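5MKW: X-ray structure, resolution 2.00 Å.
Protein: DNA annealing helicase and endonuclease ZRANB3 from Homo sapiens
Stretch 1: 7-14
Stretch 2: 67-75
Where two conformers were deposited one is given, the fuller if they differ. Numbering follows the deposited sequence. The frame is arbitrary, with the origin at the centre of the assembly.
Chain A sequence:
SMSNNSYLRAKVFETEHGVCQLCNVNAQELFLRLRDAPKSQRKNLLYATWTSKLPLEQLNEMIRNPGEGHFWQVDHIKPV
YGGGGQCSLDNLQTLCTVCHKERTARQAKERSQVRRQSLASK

Stretch 1, residues 7-14: YLRAKVFE
Stretch 2 (67-75) GEGHFWQVD

Residues 7-14 are helical throughout, within a helix that extends beyond both ends, and cross the strand 72-75 nearly at right angles (96° between N-to-C directions, axes 8.5 Å apart at closest approach). In register, Arg9 lies nearest Val74, their CA atoms 6.0 Å apart. Before the strand, Glu68 to His70 have helical phi/psi, and Trp72 N donates a hydrogen bond to Glu68 O at 3.2 Å; from Trp72 (-144/156) the backbone is extended. Tyr7 (t) is out of reach. Leu8 (m, t) points toward the strand, and its carbonyl O lies 4.1 Å from Val74 CG2. Arg9 dominates the contact. Its CB points sideways, but chi angles of -73°, 174°, 68° and 84° bring the guanidinium flat onto the indole of Trp72 (chi1 62°, chi2 -88°): planes at 22°, with Arg9 CZ 3.8 Å from the centroid of the Trp72 six-membered ring and 9° off its normal, a cation-pi stack. The same group grips the Trp72 backbone, Arg9 NH1 donating to Trp72 O at 2.8 Å (162°) and Arg9 NH2 to Trp72 O at 3.3 Å (136°). One water O accepts from Arg9 NH1 (2.9 Å) and Val74 N (3.1 Å) and donates to Gln73 OE1 (2.7 Å), tying the arginine to the strand; Gln73 NE2 in turn donates to Gly69 O at 2.9 Å. Val74 CG2 packs 3.6 Å from Arg9 CA. Ala10 points away, and the end of Lys11 leads away to a salt bridge with Glu14 (Lys11 NZ to Glu14 OE1, 3.5 Å). Val12 (t) and Val74 (t) each point toward the other stretch, Val12 CG2 lying 4.0 Å from Val74 CG1. Phe13 (t, chi2 88°) brings CD1 to 3.4 Å from Trp72 CZ2; its ring and the Trp72 six-membered ring are near parallel (24°) but slid apart, centroids 5.7 Å apart, barely overlapping.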

ATOM      1  N   TYR A   7      -6.268   5.138 -12.943  1.00 20.23           N
ATOM      2  CA  TYR A   7      -7.571   5.739 -12.856  1.00 19.88           C
ATOM      3  C   TYR A   7      -8.081   5.561 -11.445  1.00 21.97           C
ATOM      4  O   TYR A   7      -8.593   6.507 -10.823  1.00 21.07           O
ATOM      5  CB  TYR A   7      -8.526   5.079 -13.865  1.00 20.91           C
ATOM      6  CG  TYR A   7      -9.985   5.458 -13.686  1.00 21.45           C
ATOM      7  CD1 TYR A   7     -10.413   6.738 -14.019  1.00 21.88           C
ATOM      8  CD2 TYR A   7     -10.871   4.614 -13.040  1.00 21.38           C
ATOM      9  CE1 TYR A   7     -11.717   7.123 -13.802  1.00 23.98           C
ATOM     10  CE2 TYR A   7     -12.204   4.961 -12.866  1.00 22.65           C
ATOM     11  CZ  TYR A   7     -12.619   6.201 -13.280  1.00 23.00           C
ATOM     12  OH  TYR A   7     -13.860   6.643 -13.006  1.00 26.47           O
ATOM     13  N   LEU A   8      -8.040   4.317 -10.968  1.00 22.27           N
ATOM     14  CA  LEU A   8      -8.590   4.007  -9.660  1.00 21.77           C
ATOM     15  C   LEU A   8      -7.888   4.776  -8.522  1.00 22.29           C
ATOM     16  O   LEU A   8      -8.553   5.286  -7.615  1.00 20.81           O
ATOM     17  CB  LEU A   8      -8.562   2.511  -9.434  1.00 23.07           C
ATOM     18  CG  LEU A   8      -9.528   1.751 -10.363  1.00 22.51           C
ATOM     19  CD1 LEU A   8      -9.331   0.270 -10.102  1.00 25.46           C
ATOM     20  CD2 LEU A   8     -10.991   2.126 -10.138  1.00 23.74           C
ATOM     21  N   ARG A   9      -6.556   4.857  -8.587  1.00 20.89           N
ATOM     22  CA  ARG A   9      -5.773   5.585  -7.582  1.00 20.35           C
ATOM     23  C   ARG A   9      -6.254   7.013  -7.526  1.00 19.68           C
ATOM     24  O   ARG A   9      -6.522   7.558  -6.450  1.00 20.86           O
ATOM     25  CB  ARG A   9      -4.267   5.528  -7.885  1.00 19.41           C
ATOM     26  CG  ARG A   9      -3.599   4.167  -7.610  1.00 19.42           C
ATOM     27  CD  ARG A   9      -2.132   4.156  -8.085  1.00 18.24           C
ATOM     28  NE  ARG A   9      -1.365   5.063  -7.226  1.00 19.40           N
ATOM     29  CZ  ARG A   9      -0.854   4.736  -6.043  1.00 19.26           C
ATOM     30  NH1 ARG A   9      -0.978   3.502  -5.579  1.00 19.80           N
ATOM     31  NH2 ARG A   9      -0.213   5.649  -5.321  1.00 19.74           N
ATOM     32  N   ALA A  10      -6.427   7.608  -8.691  1.00 20.28           N
ATOM     33  CA  ALA A  10      -6.756   9.036  -8.756  1.00 22.42           C
ATOM     34  C   ALA A  10      -8.164   9.266  -8.246  1.00 21.64           C
ATOM     35  O   ALA A  10      -8.403  10.208  -7.480  1.00 20.54           O
ATOM     36  CB  ALA A  10      -6.597   9.563 -10.164  1.00 22.60           C
ATOM     37  N   LYS A  11      -9.056   8.362  -8.562  1.00 22.24           N
ATOM     38  CA  LYS A  11     -10.449   8.474  -8.076  1.00 25.92           C
ATOM     39  C   LYS A  11     -10.550   8.326  -6.573  1.00 24.30           C
ATOM     40  O   LYS A  11     -11.217   9.133  -5.918  1.00 23.09           O
ATOM     41  CB  LYS A  11     -11.364   7.455  -8.697  1.00 28.56           C
ATOM     42  CG  LYS A  11     -11.681   7.660 -10.161  1.00 34.68           C
ATOM     43  CD  LYS A  11     -12.389   8.961 -10.452  1.00 38.57           C
ATOM     44  CE  LYS A  11     -13.666   9.109  -9.668  1.00 42.16           C
ATOM     45  NZ  LYS A  11     -14.352  10.313 -10.201  1.00 46.88           N
ATOM     46  N   VAL A  12      -9.821   7.362  -6.005  1.00 22.22           N
ATOM     47  CA  VAL A  12      -9.861   7.183  -4.555  1.00 21.58           C
ATOM     48  C   VAL A  12      -9.181   8.376  -3.858  1.00 20.84           C
ATOM     49  O   VAL A  12      -9.675   8.884  -2.867  1.00 22.16           O
ATOM     50  CB  VAL A  12      -9.217   5.854  -4.137  1.00 23.38           C
ATOM     51  CG1 VAL A  12      -9.079   5.793  -2.645  1.00 25.00           C
ATOM     52  CG2 VAL A  12     -10.031   4.668  -4.650  1.00 24.30           C
ATOM     53  N   PHE A  13      -8.132   8.914  -4.471  1.00 19.97           N
ATOM     54  CA  PHE A  13      -7.367  10.025  -3.868  1.00 19.13           C
ATOM     55  C   PHE A  13      -8.220  11.288  -3.745  1.00 20.13           C
ATOM     56  O   PHE A  13      -8.054  12.034  -2.800  1.00 19.55           O
ATOM     57  CB  PHE A  13      -6.148  10.332  -4.724  1.00 19.50           C
ATOM     58  CG  PHE A  13      -5.188  11.303  -4.108  1.00 20.82           C
ATOM     59  CD1 PHE A  13      -4.166  10.858  -3.269  1.00 22.59           C
ATOM     60  CD2 PHE A  13      -5.320  12.663  -4.346  1.00 21.68           C
ATOM     61  CE1 PHE A  13      -3.286  11.743  -2.718  1.00 23.91           C
ATOM     62  CE2 PHE A  13      -4.438  13.573  -3.793  1.00 23.11           C
ATOM     63  CZ  PHE A  13      -3.452  13.118  -2.934  1.00 24.23           C
ATOM     64  N   GLU A  14      -9.165  11.484  -4.681  1.00 21.34           N
ATOM     65  CA  GLU A  14     -10.070  12.661  -4.661  1.00 24.85           C
ATOM     66  C   GLU A  14     -10.764  12.741  -3.303  1.00 25.17           C
ATOM     67  O   GLU A  14     -11.155  13.812  -2.882  1.00 24.94           O
ATOM     68  CB  GLU A  14     -11.139  12.515  -5.745  1.00 27.81           C
ATOM     69  CG  GLU A  14     -10.691  12.811  -7.166  1.00 28.88           C
ATOM     70  CD  GLU A  14     -11.809  12.530  -8.173  1.00 35.24           C
ATOM     71  OE1 GLU A  14     -11.493  12.142  -9.323  1.00 36.92           O
ATOM     72  OE2 GLU A  14     -12.978  12.402  -7.728  1.00 35.25           O
ATOM     73  N   GLY A  67       8.574   6.741  -5.252  1.00 20.97           N
ATOM     74  CA  GLY A  67       7.286   6.978  -5.997  1.00 21.69           C
ATOM     75  C   GLY A  67       6.067   6.732  -5.153  1.00 20.00           C
ATOM     76  O   GLY A  67       6.151   6.081  -4.122  1.00 18.92           O
ATOM     77  N   GLU A  68       4.916   7.300  -5.573  1.00 20.13           N
ATOM     78  CA  GLU A  68       3.739   7.345  -4.780  0.60 18.71           C
ATOM     79  C   GLU A  68       3.327   5.916  -4.367  1.00 18.87           C
ATOM     80  O   GLU A  68       2.870   5.667  -3.279  1.00 17.69           O
ATOM     81  CB  GLU A  68       2.650   8.080  -5.640  0.60 20.29           C
ATOM     82  CG  GLU A  68       2.957   9.584  -5.933  0.60 19.36           C
ATOM     83  CD  GLU A  68       3.816   9.963  -7.201  0.60 20.15           C
ATOM     84  OE1 GLU A  68       4.610   9.107  -7.761  0.60 16.03           O
ATOM     85  OE2 GLU A  68       3.808  11.233  -7.549  0.60 17.34           O
ATOM     86  N   GLY A  69       3.411   4.989  -5.324  1.00 18.95           N
ATOM     87  CA  GLY A  69       3.126   3.594  -5.069  1.00 17.93           C
ATOM     88  C   GLY A  69       3.975   2.881  -4.023  1.00 17.41           C
ATOM     89  O   GLY A  69       3.578   1.839  -3.530  1.00 16.53           O
ATOM     90  N   HIS A  70       5.110   3.454  -3.636  1.00 17.23           N
ATOM     91  CA  HIS A  70       5.863   2.931  -2.509  1.00 17.59           C
ATOM     92  C   HIS A  70       5.218   3.211  -1.184  1.00 16.73           C
ATOM     93  O   HIS A  70       5.563   2.572  -0.178  1.00 17.04           O
ATOM     94  CB  HIS A  70       7.289   3.505  -2.461  1.00 18.83           C
ATOM     95  CG  HIS A  70       8.164   3.046  -3.564  1.00 20.26           C
ATOM     96  ND1 HIS A  70       9.047   3.890  -4.193  1.00 20.24           N
ATOM     97  CD2 HIS A  70       8.353   1.812  -4.109  1.00 20.35           C
ATOM     98  CE1 HIS A  70       9.753   3.201  -5.073  1.00 22.49           C
ATOM     99  NE2 HIS A  70       9.373   1.935  -5.016  1.00 21.67           N
ATOM    100  N   PHE A  71       4.366   4.223  -1.148  1.00 16.31           N
ATOM    101  CA  PHE A  71       3.793   4.724   0.102  1.00 16.25           C
ATOM    102  C   PHE A  71       2.324   4.289   0.318  1.00 16.71           C
ATOM    103  O   PHE A  71       1.918   4.023   1.458  1.00 16.61           O
ATOM    104  CB  PHE A  71       3.931   6.255   0.123  1.00 16.94           C
ATOM    105  CG  PHE A  71       5.355   6.724   0.202  1.00 17.11           C
ATOM    106  CD1 PHE A  71       6.149   6.758  -0.938  1.00 17.00           C
ATOM    107  CD2 PHE A  71       5.951   6.915   1.424  1.00 16.96           C
ATOM    108  CE1 PHE A  71       7.499   7.114  -0.857  1.00 18.16           C
ATOM    109  CE2 PHE A  71       7.282   7.247   1.516  1.00 18.01           C
ATOM    110  CZ  PHE A  71       8.066   7.370   0.364  1.00 18.22           C
ATOM    111  N   TRP A  72       1.508   4.314  -0.737  1.00 16.58           N
ATOM    112  CA  TRP A  72       0.103   3.882  -0.632  1.00 16.90           C
ATOM    113  C   TRP A  72      -0.370   3.178  -1.902  1.00 16.84           C
ATOM    114  O   TRP A  72       0.171   3.390  -2.987  1.00 16.51           O
ATOM    115  CB  TRP A  72      -0.868   5.040  -0.258  1.00 18.08           C
ATOM    116  CG  TRP A  72      -0.964   6.143  -1.213  1.00 18.33           C
ATOM    117  CD1 TRP A  72      -0.180   7.254  -1.257  1.00 20.06           C
ATOM    118  CD2 TRP A  72      -1.921   6.287  -2.273  1.00 20.84           C
ATOM    119  NE1 TRP A  72      -0.559   8.078  -2.294  1.00 20.87           N
ATOM    120  CE2 TRP A  72      -1.644   7.520  -2.918  1.00 20.89           C
ATOM    121  CE3 TRP A  72      -3.002   5.527  -2.708  1.00 23.23           C
ATOM    122  CZ2 TRP A  72      -2.390   7.998  -3.990  1.00 23.18           C
ATOM    123  CZ3 TRP A  72      -3.739   5.987  -3.831  1.00 24.55           C
ATOM    124  CH2 TRP A  72      -3.442   7.241  -4.420  1.00 24.16           C
ATOM    125  N   GLN A  73      -1.394   2.348  -1.724  1.00 16.52           N
ATOM    126  CA  GLN A  73      -2.000   1.517  -2.755  1.00 19.03           C
ATOM    127  C   GLN A  73      -3.524   1.561  -2.548  1.00 19.69           C
ATOM    128  O   GLN A  73      -3.974   1.683  -1.409  1.00 19.39           O
ATOM    129  CB  GLN A  73      -1.556   0.055  -2.564  1.00 19.02           C
ATOM    130  CG  GLN A  73      -0.105  -0.226  -2.892  1.00 20.56           C
ATOM    131  CD  GLN A  73       0.149  -0.099  -4.390  1.00 24.09           C
ATOM    132  OE1 GLN A  73      -0.714  -0.478  -5.191  1.00 27.08           O
ATOM    133  NE2 GLN A  73       1.204   0.618  -4.768  1.00 25.10           N
ATOM    134  N   VAL A  74      -4.295   1.427  -3.641  1.00 20.83           N
ATOM    135  CA  VAL A  74      -5.729   1.157  -3.559  0.50 22.04           C
ATOM    136  C   VAL A  74      -5.974  -0.331  -3.378  1.00 22.33           C
ATOM    137  O   VAL A  74      -5.330  -1.158  -4.043  1.00 21.39           O
ATOM    138  CB  VAL A  74      -6.434   1.619  -4.846  0.50 24.53           C
ATOM    139  CG1 VAL A  74      -7.908   1.256  -4.828  0.50 25.73           C
ATOM    140  CG2 VAL A  74      -6.260   3.113  -5.000  0.50 25.40           C
ATOM    141  N   ASP A  75      -6.909  -0.689  -2.508  1.00 22.97           N
ATOM    142  CA  ASP A  75      -7.233  -2.094  -2.327  1.00 26.00           C
ATOM    143  C   ASP A  75      -8.705  -2.225  -1.975  1.00 26.19           C
ATOM    144  O   ASP A  75      -9.423  -1.220  -1.847  1.00 23.28           O
ATOM    145  CB  ASP A  75      -6.340  -2.690  -1.223  1.00 28.01           C
ATOM    146  CG  ASP A  75      -6.128  -4.213  -1.353  1.00 36.82           C
ATOM    147  OD1 ASP A  75      -6.952  -4.919  -2.010  1.00 36.48           O
ATOM    148  OD2 ASP A  75      -5.185  -4.701  -0.699  1.00 39.54           O
TER
HETATM  149  O   HOH W   1      -2.600   1.138  -6.228  1.00 20.16           O